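Local coordinates for xyloglucan-specific endo-beta-1,4-glucanase BoGH9A (Bacteroides ovatus, PDB 6DHT), which hydrolyses internal beta-1,4-glucosidic linkages in the backbone of xyloglucan, releasing xyloglucan oligosaccharides, at residues Tyr175-Gly180 with Val265-Asp270; Ala313-Asn318 with Thr330-Asp335. One frame throughout, in Å; residues are numbered along the deposited sequence.

Contact 1: Tyr175-Gly180 with Val265-Asp270; sequences YIVNSG and VTAALD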
# COMPACT_ATOMS: atom_id res chain seq x y z
N TYR A 175 -13.91 5.49 -1.29
CA TYR A 175 -13.67 5.78 -2.70
C TYR A 175 -13.41 4.50 -3.48
O TYR A 175 -12.54 3.71 -3.10
CB TYR A 175 -12.45 6.67 -2.84
CG TYR A 175 -12.44 7.95 -2.01
CD1 TYR A 175 -12.16 7.93 -0.65
CD2 TYR A 175 -12.67 9.21 -2.59
CE1 TYR A 175 -12.11 9.09 0.12
CE2 TYR A 175 -12.63 10.38 -1.83
CZ TYR A 175 -12.35 10.31 -0.48
OH TYR A 175 -12.29 11.48 0.29
N ILE A 176 -14.13 4.29 -4.58
CA ILE A 176 -14.00 3.05 -5.34
C ILE A 176 -12.64 2.92 -6.04
O ILE A 176 -12.03 1.84 -6.05
CB ILE A 176 -15.15 2.95 -6.39
CG1 ILE A 176 -16.49 2.64 -5.71
CG2 ILE A 176 -14.84 1.86 -7.41
CD1 ILE A 176 -16.59 1.26 -5.07
N VAL A 177 -12.13 3.99 -6.61
CA VAL A 177 -10.85 3.92 -7.31
C VAL A 177 -9.77 3.50 -6.33
O VAL A 177 -9.02 2.52 -6.58
CB VAL A 177 -10.52 5.25 -8.00
CG1 VAL A 177 -9.05 5.33 -8.40
CG2 VAL A 177 -11.42 5.42 -9.22
N ASN A 178 -9.66 4.21 -5.22
CA ASN A 178 -8.55 3.95 -4.33
C ASN A 178 -8.69 2.61 -3.63
O ASN A 178 -7.70 1.89 -3.47
CB ASN A 178 -8.43 5.07 -3.31
CG ASN A 178 -7.06 5.14 -2.71
OD1 ASN A 178 -6.07 5.04 -3.42
ND2 ASN A 178 -7.00 5.24 -1.39
N SER A 179 -9.89 2.23 -3.22
CA SER A 179 -10.01 0.98 -2.49
C SER A 179 -9.91 -0.23 -3.43
O SER A 179 -9.36 -1.25 -3.03
CB SER A 179 -11.24 0.95 -1.59
OG SER A 179 -12.43 0.92 -2.33
N GLY A 180 -10.41 -0.10 -4.65
CA GLY A 180 -10.28 -1.12 -5.66
C GLY A 180 -8.82 -1.36 -6.01
O GLY A 180 -8.38 -2.51 -6.08
N VAL A 265 -15.62 6.17 -15.31
CA VAL A 265 -15.09 5.06 -16.08
C VAL A 265 -14.01 4.35 -15.28
O VAL A 265 -13.93 3.12 -15.30
CB VAL A 265 -14.55 5.54 -17.45
CG1 VAL A 265 -13.39 6.50 -17.30
CG2 VAL A 265 -14.19 4.38 -18.32
N THR A 266 -13.23 5.12 -14.52
CA THR A 266 -12.15 4.53 -13.71
C THR A 266 -12.72 3.75 -12.53
O THR A 266 -12.24 2.67 -12.20
CB THR A 266 -11.19 5.61 -13.25
OG1 THR A 266 -11.95 6.71 -12.73
CG2 THR A 266 -10.34 6.08 -14.40
N ALA A 267 -13.76 4.26 -11.88
CA ALA A 267 -14.43 3.47 -10.85
C ALA A 267 -14.96 2.15 -11.39
O ALA A 267 -14.80 1.09 -10.78
CB ALA A 267 -15.56 4.27 -10.21
N ALA A 268 -15.62 2.22 -12.55
CA ALA A 268 -16.17 1.04 -13.15
C ALA A 268 -15.08 0.02 -13.47
O ALA A 268 -15.25 -1.17 -13.23
CB ALA A 268 -16.94 1.39 -14.40
N LEU A 269 -13.97 0.50 -14.02
CA LEU A 269 -12.89 -0.40 -14.41
C LEU A 269 -12.11 -0.98 -13.21
O LEU A 269 -11.79 -2.16 -13.20
CB LEU A 269 -11.95 0.27 -15.39
CG LEU A 269 -12.59 0.52 -16.75
CD1 LEU A 269 -11.73 1.42 -17.56
CD2 LEU A 269 -12.80 -0.80 -17.48
N ASP A 270 -11.80 -0.14 -12.22
CA ASP A 270 -11.10 -0.67 -11.04
C ASP A 270 -12.01 -1.65 -10.29
O ASP A 270 -11.57 -2.68 -9.80
CB ASP A 270 -10.68 0.46 -10.13
CG ASP A 270 -9.55 1.29 -10.70
OD1 ASP A 270 -8.79 0.76 -11.54
OD2 ASP A 270 -9.41 2.48 -10.33
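V177 and I176 lay aliphatic branches against A267, D270 and T266, packing the start of helix 176-192 on the start of helix 265-281. The two short axes come within 8.5 Å and run in nearly the same direction, 27° apart, within the (alpha/alpha)6 barrel of the family 9 catalytic domain. The apolar part centres on A267: the CG2 methyl of I176 lies 3.8 Å from A267 CB and 3.5 Å from A267 O, while the end of the I176 side chain leads away from this pair, and the side chain also touches W224 and M225 of helix 213-226. V177 is turned with CG1 anti to its backbone N (chi1 164°), which leaves CG2 beside that N and 3.7 Å from A267 N. CG2 also meets T266 OG1 at 3.8 Å.

Polar atoms enter mostly as packing surfaces. D270 crosses V177 obliquely and sets OD2 3.5 Å from V177 CG1, close to CG2 and CA as well; the same side chain touches E341 and W344 of helix 339-353. At the start of helix 176-192, S179 OG bonds back to O of Y175, the N-cap residue, at 2.9 Å from above the carbonyl plane, on the face opposite S179 N, so two donors grip this oxygen. T266 OG1 is weakly bonded to S264 OG.

Cohesion between the segments is therefore van der Waals in kind: D270 OD2 meets V177 through carbons alone.

Contact 2: Ala313-Asn318 with Thr330-Asp335; sequences AYYNQN and TGEYGD. With CA (calcium ion), chain C; EDO (1,2-ethanediol), chain E; IMD (imidazole), chain B.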
# COMPACT_ATOMS: atom_id res chain seq x y z
N ALA A 313 -15.81 8.97 -19.55
CA ALA A 313 -16.56 9.45 -18.39
C ALA A 313 -15.67 9.62 -17.16
O ALA A 313 -15.85 8.93 -16.15
CB ALA A 313 -17.69 8.50 -18.09
N TYR A 314 -14.74 10.56 -17.24
CA TYR A 314 -13.84 10.87 -16.14
C TYR A 314 -14.55 11.58 -15.00
O TYR A 314 -15.61 12.20 -15.20
CB TYR A 314 -12.70 11.74 -16.64
CG TYR A 314 -12.07 11.22 -17.91
CD1 TYR A 314 -11.74 9.87 -18.04
CD2 TYR A 314 -11.83 12.06 -18.98
CE1 TYR A 314 -11.17 9.39 -19.20
CE2 TYR A 314 -11.27 11.59 -20.14
CZ TYR A 314 -10.94 10.26 -20.25
OH TYR A 314 -10.37 9.79 -21.42
N TYR A 315 -13.96 11.50 -13.81
CA TYR A 315 -14.49 12.20 -12.66
C TYR A 315 -13.77 13.51 -12.53
O TYR A 315 -12.61 13.56 -12.13
CB TYR A 315 -14.30 11.41 -11.35
CG TYR A 315 -14.98 12.10 -10.19
CD1 TYR A 315 -16.35 11.98 -10.01
CD2 TYR A 315 -14.27 12.87 -9.28
CE1 TYR A 315 -17.00 12.61 -8.96
CE2 TYR A 315 -14.90 13.51 -8.23
CZ TYR A 315 -16.27 13.38 -8.08
OH TYR A 315 -16.93 14.00 -7.05
N ASN A 316 -14.46 14.58 -12.91
CA ASN A 316 -13.95 15.93 -12.71
C ASN A 316 -14.84 16.65 -11.71
O ASN A 316 -16.01 16.94 -11.99
CB ASN A 316 -13.93 16.71 -14.04
CG ASN A 316 -13.18 18.01 -13.93
OD1 ASN A 316 -13.45 18.82 -13.05
ND2 ASN A 316 -12.20 18.20 -14.80
N GLN A 317 -14.29 16.94 -10.54
CA GLN A 317 -15.10 17.44 -9.44
C GLN A 317 -15.49 18.89 -9.67
O GLN A 317 -16.61 19.30 -9.37
CB GLN A 317 -14.36 17.32 -8.11
CG GLN A 317 -15.28 17.46 -6.92
CD GLN A 317 -14.80 16.66 -5.73
OE1 GLN A 317 -15.25 15.54 -5.50
NE2 GLN A 317 -13.89 17.24 -4.97
N ASN A 318 -14.55 19.68 -10.18
CA ASN A 318 -14.84 21.07 -10.51
C ASN A 318 -16.01 21.19 -11.49
O ASN A 318 -16.91 22.01 -11.29
CB ASN A 318 -13.59 21.75 -11.06
CG ASN A 318 -12.67 22.28 -9.96
OD1 ASN A 318 -12.93 22.07 -8.77
ND2 ASN A 318 -11.60 22.98 -10.35
N THR A 330 -14.43 16.71 -1.25
CA THR A 330 -13.58 15.66 -0.67
C THR A 330 -12.69 15.09 -1.78
O THR A 330 -12.66 15.62 -2.87
CB THR A 330 -14.44 14.58 -0.06
OG1 THR A 330 -15.29 14.06 -1.07
CG2 THR A 330 -15.30 15.15 1.06
N GLY A 331 -11.97 13.99 -1.52
CA GLY A 331 -10.92 13.55 -2.43
C GLY A 331 -11.39 13.31 -3.86
O GLY A 331 -12.38 12.63 -4.08
N GLU A 332 -10.67 13.86 -4.84
CA GLU A 332 -11.13 13.77 -6.21
C GLU A 332 -10.85 12.41 -6.84
O GLU A 332 -11.74 11.82 -7.44
CB GLU A 332 -10.53 14.85 -7.09
CG GLU A 332 -11.15 14.86 -8.47
CD GLU A 332 -10.64 15.99 -9.35
OE1 GLU A 332 -9.43 16.32 -9.26
OE2 GLU A 332 -11.46 16.54 -10.13
N TYR A 333 -9.62 11.92 -6.70
CA TYR A 333 -9.17 10.72 -7.43
C TYR A 333 -9.57 10.84 -8.89
O TYR A 333 -10.28 9.98 -9.42
CB TYR A 333 -9.72 9.41 -6.83
CG TYR A 333 -9.11 9.11 -5.47
CD1 TYR A 333 -7.80 8.65 -5.36
CD2 TYR A 333 -9.83 9.29 -4.31
CE1 TYR A 333 -7.22 8.39 -4.12
CE2 TYR A 333 -9.26 9.04 -3.05
CZ TYR A 333 -7.95 8.57 -2.98
OH TYR A 333 -7.35 8.32 -1.78
N GLY A 334 -9.12 11.93 -9.50
CA GLY A 334 -9.44 12.23 -10.88
C GLY A 334 -8.37 11.70 -11.82
O GLY A 334 -7.22 11.52 -11.41
N ASP A 335 -8.76 11.46 -13.07
CA ASP A 335 -7.88 10.83 -14.03
C ASP A 335 -8.52 10.96 -15.40
O ASP A 335 -9.69 10.63 -15.57
CB ASP A 335 -7.74 9.35 -13.65
CG ASP A 335 -6.60 8.62 -14.38
OD1 ASP A 335 -5.82 9.23 -15.13
OD2 ASP A 335 -6.48 7.40 -14.13
CA CA C . -5.18 5.67 -15.18
C1 EDO E . -6.82 11.94 -3.28
O1 EDO E . -7.03 13.12 -2.52
C2 EDO E . -6.26 12.31 -4.65
O2 EDO E . -7.26 13.00 -5.42
N1 IMD B . -4.75 10.32 1.52
C2 IMD B . -5.75 9.92 0.69
N3 IMD B . -5.18 9.30 -0.37
C4 IMD B . -3.84 9.33 -0.22
C5 IMD B . -3.57 9.98 0.97
O HOH W 1 -11.61 9.82 -13.80
O HOH W 2 -10.62 13.89 -14.03
O HOH W 3 -11.54 19.23 -10.43
O HOH W 4 -3.63 7.53 -15.64
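Y315 meets E332 with the edge of its ring: E332 CG lies in the ring plane, 3.8 Å from Y315 CD2, and the ring and carboxylate planes stand 81° apart. E332 CG is anti to its backbone N (chi1 -173°), which brings it to that edge, and E332 O approaches the same CD2 obliquely at 3.3 Å.

The extended E332 side chain then carries its carboxylate to the start of helix 317-321. There OE2 accepts Q317 N through its anti lone pair at 2.9 Å, the bond almost perfectly straight at 179°, and also takes a hydrogen bond from a water shared with N318 N. N316, at the N-cap, uses OD1 to bind L319 N. Q317 reaches back across the contact, its NE2 donating to T330 O at 2.9 Å with the acceptor close to the amide plane. Its OE1 is gripped by Y315 OH, on a lone pair at 2.8 Å, and by K239 NZ, which fixes the rotation of the amide.

Toward the other end the join is wetter. One water accepts from Y315 N and donates to D335 O at 2.7 Å; that carbonyl also lies 3.3 Å from Y314 CD1. D335 OD2 binds the calcium ion at 2.4 Å, in a site completed by H337, D340, E341, G376 and water.

The E332 carboxylate, at the start of helix 317-321, is probably favoured in its charged form; with the Q317 NE2 to T330 O bond it ties one end of the 330-335 loop to that helix, while D335 ties the other end to the calcium.

In the fold
The centres of contacts 1 and 2 are 11 Å apart, and their segments are joined directly. V265 N probably donates to A313 O (2.9 Å), tying the start of helix 265-281 to the segment that leads into helix 317-321. Y175 OH and G331 N are 3.1 Å apart, a probable hydrogen bond, and the Y175 ring meets that of Y333 edge-to-face. Y175 OH also bonds D171, the predicted nucleophile, whose side chain is about 5 Å from that of T330. An imidazole, probably from the crystallisation liquor, bridges Y333 OH and E548, the predicted proton donor. The calcium bound by D335 lies about 5 Å from the T266 side chain of contact 1.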